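Local coordinates for protein cellulase (PDB 5E09) that hydrolyses cellulose, probably at internal beta-1,4-glucosidic linkages, as a halophilic family 5 glycosidase that carries a family 46 carbohydrate-binding module, at residues V432-E438 with P450-D456; V233-G237 with W476-F482. One frame throughout, in Å; residues are numbered along the deposited sequence.

Contact 1. Residues V432-E438 with P450-D456; sequences VDEPTLE and PAHFNGD
H452, in the m rotamer, lays its side chain across T436 (CB to CB 4.0 Å) and reaches diagonally to E438, whose m, t side chain brings OE2 to 2.6 Å from H452 NE2, the donor, at the edge of the imidazole. Beneath them runs an antiparallel beta ladder, the open end of hairpin 436-443/447-452. T436 and H452 form a hydrogen-bonded pair: T436 N to H452 O is 2.9 Å and H452 N to T436 O 2.6 Å. L437 and A451 follow as a non-hydrogen-bonded pair, CA to CA 4.7 Å, and E438 N then bonds P450 O at 3.1 Å. The side chains of L437 and A451 share the other face, with L437 CD2 (rotamer m, t) 3.7 Å from A451 CB; V522 of strand 521-529 and F514 of strand 509-516 also touch L437 there.

Past P435 the register slips by one, so that V432 faces G455. F453-D456 is a type I' turn, with N454 (phi/psi 52/47) and G455 (78/2) at its centre and D456 N bonded to F453 O at 2.9 Å. D433 N donates to N454 O (3.0 Å), and N454 ND2, chi1 m, to E434 O (2.9 Å). D456 OD2, 3.9 Å from P435 CD, has S518 as its partner.

V432 closes strand 425-432, which pairs with 347-351 in the sheet of the X2-family module, so the ladder lies close to where the chain passes into the next sheet. Chemically the two faces differ: a His-carboxylate hydrogen bond on the T436 side, apolar packing on the L437 side, and backbone bonds holding the pair between them.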
ATOM      1  N   VAL A 432       2.476  19.501 -23.119  1.00 35.97           N
ATOM      2  CA  VAL A 432       2.242  20.447 -22.041  1.00 40.73           C
ATOM      3  C   VAL A 432       2.486  21.890 -22.440  1.00 41.90           C
ATOM      4  O   VAL A 432       3.179  22.189 -23.416  1.00 44.07           O
ATOM      5  CB  VAL A 432       3.124  20.135 -20.810  1.00 40.17           C
ATOM      6  CG1 VAL A 432       2.841  18.732 -20.300  1.00 35.47           C
ATOM      7  CG2 VAL A 432       4.593  20.300 -21.151  1.00 31.89           C
ATOM      8  N   ASP A 433       1.875  22.776 -21.671  1.00 40.09           N
ATOM      9  CA  ASP A 433       2.244  24.171 -21.638  1.00 39.30           C
ATOM     10  C   ASP A 433       2.576  24.505 -20.189  1.00 48.23           C
ATOM     11  O   ASP A 433       2.293  23.713 -19.279  1.00 43.20           O
ATOM     12  CB  ASP A 433       1.114  25.051 -22.161  1.00 54.28           C
ATOM     13  CG  ASP A 433       1.609  26.155 -23.065  1.00 68.58           C
ATOM     14  OD1 ASP A 433       2.606  26.823 -22.700  1.00 58.95           O
ATOM     15  OD2 ASP A 433       1.003  26.345 -24.144  1.00 67.76           O
ATOM     16  N   GLU A 434       3.173  25.667 -19.965  1.00 44.16           N
ATOM     17  CA  GLU A 434       3.461  26.095 -18.607  1.00 54.68           C
ATOM     18  C   GLU A 434       2.165  26.288 -17.822  1.00 51.81           C
ATOM     19  O   GLU A 434       1.314  27.089 -18.221  1.00 44.65           O
ATOM     20  CB  GLU A 434       4.265  27.386 -18.617  1.00 53.50           C
ATOM     21  CG  GLU A 434       4.524  27.967 -17.244  1.00 60.20           C
ATOM     22  CD  GLU A 434       4.848  29.451 -17.298  1.00 91.54           C
ATOM     23  OE1 GLU A 434       4.067  30.219 -17.906  1.00 83.69           O
ATOM     24  OE2 GLU A 434       5.894  29.849 -16.741  1.00 87.82           O
ATOM     25  N   PRO A 435       2.014  25.555 -16.701  1.00 43.47           N
ATOM     26  CA  PRO A 435       0.793  25.645 -15.886  1.00 46.44           C
ATOM     27  C   PRO A 435       0.585  27.048 -15.298  1.00 44.98           C
ATOM     28  O   PRO A 435       1.548  27.763 -15.026  1.00 48.33           O
ATOM     29  CB  PRO A 435       1.020  24.600 -14.780  1.00 33.75           C
ATOM     30  CG  PRO A 435       2.486  24.393 -14.724  1.00 47.67           C
ATOM     31  CD  PRO A 435       3.001  24.623 -16.125  1.00 41.87           C
ATOM     32  N   THR A 436      -0.674  27.419 -15.100  1.00 41.99           N
ATOM     33  CA  THR A 436      -1.048  28.775 -14.712  1.00 49.46           C
ATOM     34  C   THR A 436      -2.074  28.776 -13.578  1.00 52.93           C
ATOM     35  O   THR A 436      -3.025  27.991 -13.589  1.00 39.70           O
ATOM     36  CB  THR A 436      -1.619  29.554 -15.930  1.00 41.54           C
ATOM     37  OG1 THR A 436      -0.618  29.641 -16.947  1.00 50.69           O
ATOM     38  CG2 THR A 436      -2.060  30.959 -15.547  1.00 56.08           C
ATOM     39  N   LEU A 437      -1.877  29.659 -12.602  1.00 46.47           N
ATOM     40  CA  LEU A 437      -2.828  29.818 -11.511  1.00 40.36           C
ATOM     41  C   LEU A 437      -3.467  31.201 -11.542  1.00 49.23           C
ATOM     42  O   LEU A 437      -2.940  32.121 -12.163  1.00 60.37           O
ATOM     43  CB  LEU A 437      -2.141  29.587 -10.171  1.00 38.56           C
ATOM     44  CG  LEU A 437      -1.407  28.256 -10.059  1.00 36.37           C
ATOM     45  CD1 LEU A 437      -0.587  28.218  -8.785  1.00 37.41           C
ATOM     46  CD2 LEU A 437      -2.396  27.105 -10.116  1.00 34.64           C
ATOM     47  N   GLU A 438      -4.599  31.343 -10.859  1.00 45.02           N
ATOM     48  CA  GLU A 438      -5.329  32.605 -10.835  1.00 44.81           C
ATOM     49  C   GLU A 438      -5.535  33.154  -9.425  1.00 38.71           C
ATOM     50  O   GLU A 438      -5.479  32.417  -8.440  1.00 41.30           O
ATOM     51  CB  GLU A 438      -6.688  32.431 -11.512  1.00 46.82           C
ATOM     52  CG  GLU A 438      -6.595  32.050 -12.977  1.00 61.81           C
ATOM     53  CD  GLU A 438      -7.955  31.907 -13.625  1.00 78.29           C
ATOM     54  OE1 GLU A 438      -8.968  32.177 -12.945  1.00 76.82           O
ATOM     55  OE2 GLU A 438      -8.014  31.523 -14.812  1.00101.34           O
ATOM     56  N   PRO A 450      -8.025  28.461  -8.662  1.00 41.02           N
ATOM     57  CA  PRO A 450      -8.305  28.111 -10.058  1.00 36.95           C
ATOM     58  C   PRO A 450      -7.005  27.814 -10.794  1.00 40.14           C
ATOM     59  O   PRO A 450      -6.044  28.576 -10.693  1.00 46.24           O
ATOM     60  CB  PRO A 450      -8.994  29.363 -10.608  1.00 43.40           C
ATOM     61  CG  PRO A 450      -9.584  30.030  -9.405  1.00 43.20           C
ATOM     62  CD  PRO A 450      -8.610  29.761  -8.284  1.00 52.15           C
ATOM     63  N   ALA A 451      -6.970  26.699 -11.509  1.00 38.69           N
ATOM     64  CA  ALA A 451      -5.723  26.220 -12.085  1.00 38.88           C
ATOM     65  C   ALA A 451      -5.864  25.856 -13.551  1.00 44.02           C
ATOM     66  O   ALA A 451      -6.813  25.182 -13.950  1.00 52.49           O
ATOM     67  CB  ALA A 451      -5.216  25.022 -11.302  1.00 41.68           C
ATOM     68  N   HIS A 452      -4.913  26.316 -14.353  1.00 46.03           N
ATOM     69  CA  HIS A 452      -4.781  25.860 -15.724  1.00 38.51           C
ATOM     70  C   HIS A 452      -3.605  24.900 -15.767  1.00 37.52           C
ATOM     71  O   HIS A 452      -2.451  25.321 -15.872  1.00 42.66           O
ATOM     72  CB  HIS A 452      -4.577  27.033 -16.683  1.00 41.10           C
ATOM     73  CG  HIS A 452      -5.709  28.011 -16.691  1.00 46.83           C
ATOM     74  ND1 HIS A 452      -6.919  27.744 -17.299  1.00 57.73           N
ATOM     75  CD2 HIS A 452      -5.816  29.256 -16.171  1.00 64.72           C
ATOM     76  CE1 HIS A 452      -7.722  28.783 -17.149  1.00 57.59           C
ATOM     77  NE2 HIS A 452      -7.078  29.713 -16.468  1.00 65.98           N
ATOM     78  N   PHE A 453      -3.901  23.610 -15.656  1.00 40.17           N
ATOM     79  CA  PHE A 453      -2.865  22.592 -15.544  1.00 32.78           C
ATOM     80  C   PHE A 453      -2.103  22.416 -16.855  1.00 46.99           C
ATOM     81  O   PHE A 453      -0.919  22.048 -16.850  1.00 38.58           O
ATOM     82  CB  PHE A 453      -3.473  21.257 -15.097  1.00 45.43           C
ATOM     83  CG  PHE A 453      -3.984  21.270 -13.676  1.00 50.84           C
ATOM     84  CD1 PHE A 453      -3.101  21.268 -12.608  1.00 40.35           C
ATOM     85  CD2 PHE A 453      -5.343  21.284 -13.413  1.00 44.73           C
ATOM     86  CE1 PHE A 453      -3.561  21.282 -11.305  1.00 44.04           C
ATOM     87  CE2 PHE A 453      -5.815  21.297 -12.109  1.00 41.21           C
ATOM     88  CZ  PHE A 453      -4.922  21.298 -11.056  1.00 45.45           C
ATOM     89  N   ASN A 454      -2.785  22.677 -17.967  1.00 32.34           N
ATOM     90  CA  ASN A 454      -2.159  22.649 -19.285  1.00 40.00           C
ATOM     91  C   ASN A 454      -1.387  21.360 -19.575  1.00 36.20           C
ATOM     92  O   ASN A 454      -0.250  21.403 -20.040  1.00 43.02           O
ATOM     93  CB  ASN A 454      -1.227  23.855 -19.435  1.00 34.58           C
ATOM     94  CG  ASN A 454      -1.981  25.165 -19.440  1.00 40.74           C
ATOM     95  OD1 ASN A 454      -3.159  25.203 -19.794  1.00 41.94           O
ATOM     96  ND2 ASN A 454      -1.310  26.249 -19.053  1.00 40.69           N
ATOM     97  N   GLY A 455      -2.001  20.218 -19.284  1.00 41.63           N
ATOM     98  CA  GLY A 455      -1.386  18.930 -19.560  1.00 39.70           C
ATOM     99  C   GLY A 455      -0.324  18.504 -18.560  1.00 41.02           C
ATOM    100  O   GLY A 455       0.288  17.450 -18.707  1.00 43.18           O
ATOM    101  N   ASP A 456      -0.105  19.313 -17.532  1.00 44.92           N
ATOM    102  CA  ASP A 456       0.916  19.002 -16.538  1.00 40.46           C
ATOM    103  C   ASP A 456       0.270  18.423 -15.273  1.00 40.61           C
ATOM    104  O   ASP A 456      -0.949  18.462 -15.128  1.00 49.59           O
ATOM    105  CB  ASP A 456       1.729  20.254 -16.211  1.00 37.73           C
ATOM    106  CG  ASP A 456       3.167  19.942 -15.869  1.00 45.37           C
ATOM    107  OD1 ASP A 456       3.457  18.782 -15.503  1.00 38.91           O
ATOM    108  OD2 ASP A 456       4.004  20.866 -15.959  1.00 40.66           O
TER
HETATM  109  O   HOH W   1      -2.762  28.993 -19.312  1.00 49.54           O

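Contact 2. Residues V233-G237 with W476-F482; sequences VNVAG and WTSFKEF
W476 comes first, in the p rotamer (chi2 -86°), bringing CZ3 of its indole to 3.6 Å from A236 CB; its NE1 is bonded to Q474. At T477 the hydroxyl OG1 lies 3.4 Å from A236 CA and accepts from F479 N (3.2 Å), an ST turn. F479 contributes both backbone and ring: its O takes A236 N at 3.2 Å, and its ring (chi1 m, chi2 -88°) lies under G237 CA, a CH-pi contact 3.9 Å from the centroid and 23° off the normal. A236 (phi/psi 62/16) and G237 (91/8) both have positive phi, and a CB on G237 would crowd F479 CD2. K480 turns back, NZ bonding T477 O (2.8 Å) and P473 O. E481 sets CB 3.8 Å from V235 CG2 and CA 3.4 Å from N234 O. F482 N closes the run on that same N234 O at 3.1 Å. Water 2 lies 2.9 Å from both V233 O and F482 O.

N234 (58/73), the first residue after helix 229-232 to leave helical angles, closes a Schellman motif, its ND2 bonded to V283 O. The loop it starts follows barrel strand 219-225 and precedes helix 243-261, on the C-terminal side of the barrel, where family 5 enzymes have their active site. It meets edge strand 479-480 of the binding module, next to strand 458-465, while W229 of helix 229-232 touches both V235 and W476.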
ATOM      1  N   VAL A 233       3.720   8.452   1.772  1.00 33.48           N
ATOM      2  CA  VAL A 233       2.638   9.424   1.916  1.00 33.91           C
ATOM      3  C   VAL A 233       2.909  10.707   1.133  1.00 36.77           C
ATOM      4  O   VAL A 233       2.115  11.643   1.190  1.00 46.12           O
ATOM      5  CB  VAL A 233       2.384   9.804   3.403  1.00 45.15           C
ATOM      6  CG1 VAL A 233       2.051   8.566   4.232  1.00 34.61           C
ATOM      7  CG2 VAL A 233       3.578  10.556   3.981  1.00 27.50           C
ATOM      8  N   ASN A 234       4.030  10.739   0.414  1.00 31.92           N
ATOM      9  CA  ASN A 234       4.414  11.886  -0.415  1.00 39.70           C
ATOM     10  C   ASN A 234       4.517  13.166   0.407  1.00 43.07           C
ATOM     11  O   ASN A 234       3.668  14.055   0.308  1.00 37.02           O
ATOM     12  CB  ASN A 234       3.430  12.087  -1.578  1.00 30.73           C
ATOM     13  CG  ASN A 234       3.947  13.083  -2.631  1.00 39.89           C
ATOM     14  OD1 ASN A 234       4.899  13.829  -2.394  1.00 37.22           O
ATOM     15  ND2 ASN A 234       3.299  13.108  -3.786  1.00 35.81           N
ATOM     16  N   VAL A 235       5.576  13.248   1.205  1.00 39.16           N
ATOM     17  CA  VAL A 235       5.849  14.419   2.025  1.00 38.96           C
ATOM     18  C   VAL A 235       7.360  14.630   2.071  1.00 37.37           C
ATOM     19  O   VAL A 235       8.121  13.718   1.734  1.00 45.65           O
ATOM     20  CB  VAL A 235       5.281  14.248   3.455  1.00 45.44           C
ATOM     21  CG1 VAL A 235       6.120  13.246   4.247  1.00 31.44           C
ATOM     22  CG2 VAL A 235       5.191  15.592   4.175  1.00 38.97           C
ATOM     23  N   ALA A 236       7.784  15.833   2.459  1.00 40.65           N
ATOM     24  CA  ALA A 236       9.197  16.189   2.605  1.00 40.08           C
ATOM     25  C   ALA A 236       9.980  16.090   1.298  1.00 42.54           C
ATOM     26  O   ALA A 236      11.210  16.073   1.310  1.00 41.89           O
ATOM     27  CB  ALA A 236       9.856  15.330   3.666  1.00 34.22           C
ATOM     28  N   GLY A 237       9.270  16.030   0.175  1.00 40.18           N
ATOM     29  CA  GLY A 237       9.915  16.075  -1.124  1.00 35.09           C
ATOM     30  C   GLY A 237      10.283  14.724  -1.698  1.00 35.52           C
ATOM     31  O   GLY A 237      10.967  14.650  -2.720  1.00 41.46           O
ATOM     32  N   TRP A 476       8.789  20.604  10.087  1.00 48.72           N
ATOM     33  CA  TRP A 476      10.202  20.295   9.896  1.00 44.90           C
ATOM     34  C   TRP A 476      10.635  20.296   8.429  1.00 47.55           C
ATOM     35  O   TRP A 476      11.818  20.150   8.130  1.00 51.24           O
ATOM     36  CB  TRP A 476      10.526  18.947  10.534  1.00 46.33           C
ATOM     37  CG  TRP A 476       9.568  17.868  10.154  1.00 51.22           C
ATOM     38  CD1 TRP A 476       8.379  17.577  10.757  1.00 50.65           C
ATOM     39  CD2 TRP A 476       9.723  16.922   9.082  1.00 49.05           C
ATOM     40  NE1 TRP A 476       7.779  16.511  10.123  1.00 51.57           N
ATOM     41  CE2 TRP A 476       8.577  16.097   9.102  1.00 44.28           C
ATOM     42  CE3 TRP A 476      10.709  16.705   8.121  1.00 42.13           C
ATOM     43  CZ2 TRP A 476       8.405  15.062   8.180  1.00 49.03           C
ATOM     44  CZ3 TRP A 476      10.532  15.678   7.212  1.00 45.54           C
ATOM     45  CH2 TRP A 476       9.387  14.867   7.249  1.00 51.51           C
ATOM     46  N   THR A 477       9.681  20.460   7.517  1.00 47.89           N
ATOM     47  CA  THR A 477       9.994  20.491   6.092  1.00 43.02           C
ATOM     48  C   THR A 477       9.076  21.457   5.348  1.00 42.73           C
ATOM     49  O   THR A 477       7.959  21.727   5.787  1.00 41.29           O
ATOM     50  CB  THR A 477       9.892  19.079   5.456  1.00 49.28           C
ATOM     51  OG1 THR A 477      10.079  19.169   4.036  1.00 42.74           O
ATOM     52  CG2 THR A 477       8.535  18.446   5.748  1.00 38.45           C
ATOM     53  N   SER A 478       9.557  21.980   4.226  1.00 43.36           N
ATOM     54  CA  SER A 478       8.776  22.912   3.421  1.00 42.07           C
ATOM     55  C   SER A 478       7.788  22.178   2.518  1.00 48.26           C
ATOM     56  O   SER A 478       6.770  22.742   2.110  1.00 37.23           O
ATOM     57  CB  SER A 478       9.699  23.794   2.580  1.00 36.97           C
ATOM     58  OG  SER A 478      10.516  22.999   1.737  1.00 48.50           O
ATOM     59  N   PHE A 479       8.088  20.918   2.215  1.00 43.04           N
ATOM     60  CA  PHE A 479       7.246  20.114   1.331  1.00 43.86           C
ATOM     61  C   PHE A 479       6.060  19.514   2.067  1.00 38.68           C
ATOM     62  O   PHE A 479       6.228  18.642   2.915  1.00 42.30           O
ATOM     63  CB  PHE A 479       8.071  19.002   0.681  1.00 38.27           C
ATOM     64  CG  PHE A 479       9.091  19.507  -0.291  1.00 40.70           C
ATOM     65  CD1 PHE A 479       8.760  19.699  -1.620  1.00 39.84           C
ATOM     66  CD2 PHE A 479      10.379  19.812   0.127  1.00 46.99           C
ATOM     67  CE1 PHE A 479       9.694  20.179  -2.521  1.00 53.39           C
ATOM     68  CE2 PHE A 479      11.318  20.299  -0.771  1.00 40.18           C
ATOM     69  CZ  PHE A 479      10.974  20.482  -2.095  1.00 36.85           C
ATOM     70  N   LYS A 480       4.860  19.969   1.722  1.00 37.56           N
ATOM     71  CA  LYS A 480       3.651  19.532   2.411  1.00 35.40           C
ATOM     72  C   LYS A 480       3.112  18.216   1.859  1.00 50.31           C
ATOM     73  O   LYS A 480       3.320  17.884   0.688  1.00 45.75           O
ATOM     74  CB  LYS A 480       2.581  20.616   2.330  1.00 35.44           C
ATOM     75  CG  LYS A 480       3.028  21.963   2.906  1.00 43.69           C
ATOM     76  CD  LYS A 480       3.347  21.867   4.399  1.00 35.91           C
ATOM     77  CE  LYS A 480       4.834  22.021   4.662  1.00 46.70           C
ATOM     78  NZ  LYS A 480       5.169  21.911   6.113  1.00 45.33           N
ATOM     79  N   GLU A 481       2.424  17.474   2.721  1.00 37.61           N
ATOM     80  CA  GLU A 481       1.929  16.143   2.402  1.00 36.28           C
ATOM     81  C   GLU A 481       0.781  16.180   1.400  1.00 43.81           C
ATOM     82  O   GLU A 481      -0.222  16.865   1.616  1.00 33.65           O
ATOM     83  CB  GLU A 481       1.476  15.434   3.685  1.00 40.78           C
ATOM     84  CG  GLU A 481       0.746  14.111   3.462  1.00 44.39           C
ATOM     85  CD  GLU A 481       0.412  13.404   4.768  1.00 55.98           C
ATOM     86  OE1 GLU A 481       0.573  14.026   5.842  1.00 63.69           O
ATOM     87  OE2 GLU A 481      -0.012  12.228   4.727  1.00 56.20           O
ATOM     88  N   PHE A 482       0.937  15.423   0.317  1.00 33.40           N
ATOM     89  CA  PHE A 482      -0.063  15.341  -0.742  1.00 34.16           C
ATOM     90  C   PHE A 482      -1.415  14.837  -0.222  1.00 52.46           C
ATOM     91  O   PHE A 482      -1.482  13.843   0.511  1.00 35.76           O
ATOM     92  CB  PHE A 482       0.444  14.420  -1.849  1.00 43.20           C
ATOM     93  CG  PHE A 482      -0.197  14.649  -3.189  1.00 31.36           C
ATOM     94  CD1 PHE A 482      -1.484  14.192  -3.455  1.00 35.86           C
ATOM     95  CD2 PHE A 482       0.505  15.288  -4.201  1.00 32.75           C
ATOM     96  CE1 PHE A 482      -2.067  14.387  -4.704  1.00 36.01           C
ATOM     97  CE2 PHE A 482      -0.065  15.489  -5.455  1.00 35.01           C
ATOM     98  CZ  PHE A 482      -1.353  15.034  -5.708  1.00 41.55           C
TER
HETATM   99  O   HOH W   2      -0.785  11.257   1.535  1.00 46.56           O
HETATM  100  O   HOH W   3       3.597  16.373  -1.694  1.00 33.96           O

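Overall arrangement
Both contacts reach the same nine-stranded antiparallel sheet of the C-terminal carbohydrate-binding module, but at different places: contact 1 joins two inner strands, contact 2 uses the edge strand 479-480. Their centres are 22 Å apart and their nearest atoms about 9 Å, so they do not touch. Along the chain, contact 1 is nested inside the loop that contact 2 closes. Contact 1 lies close to where the X2-family module hands over to the binding module; contact 2 brings that module back onto the catalytic barrel, 239 residues earlier in sequence. Docked beside a loop at the barrel's C-terminal side, the module is probably close to the substrate-binding cleft.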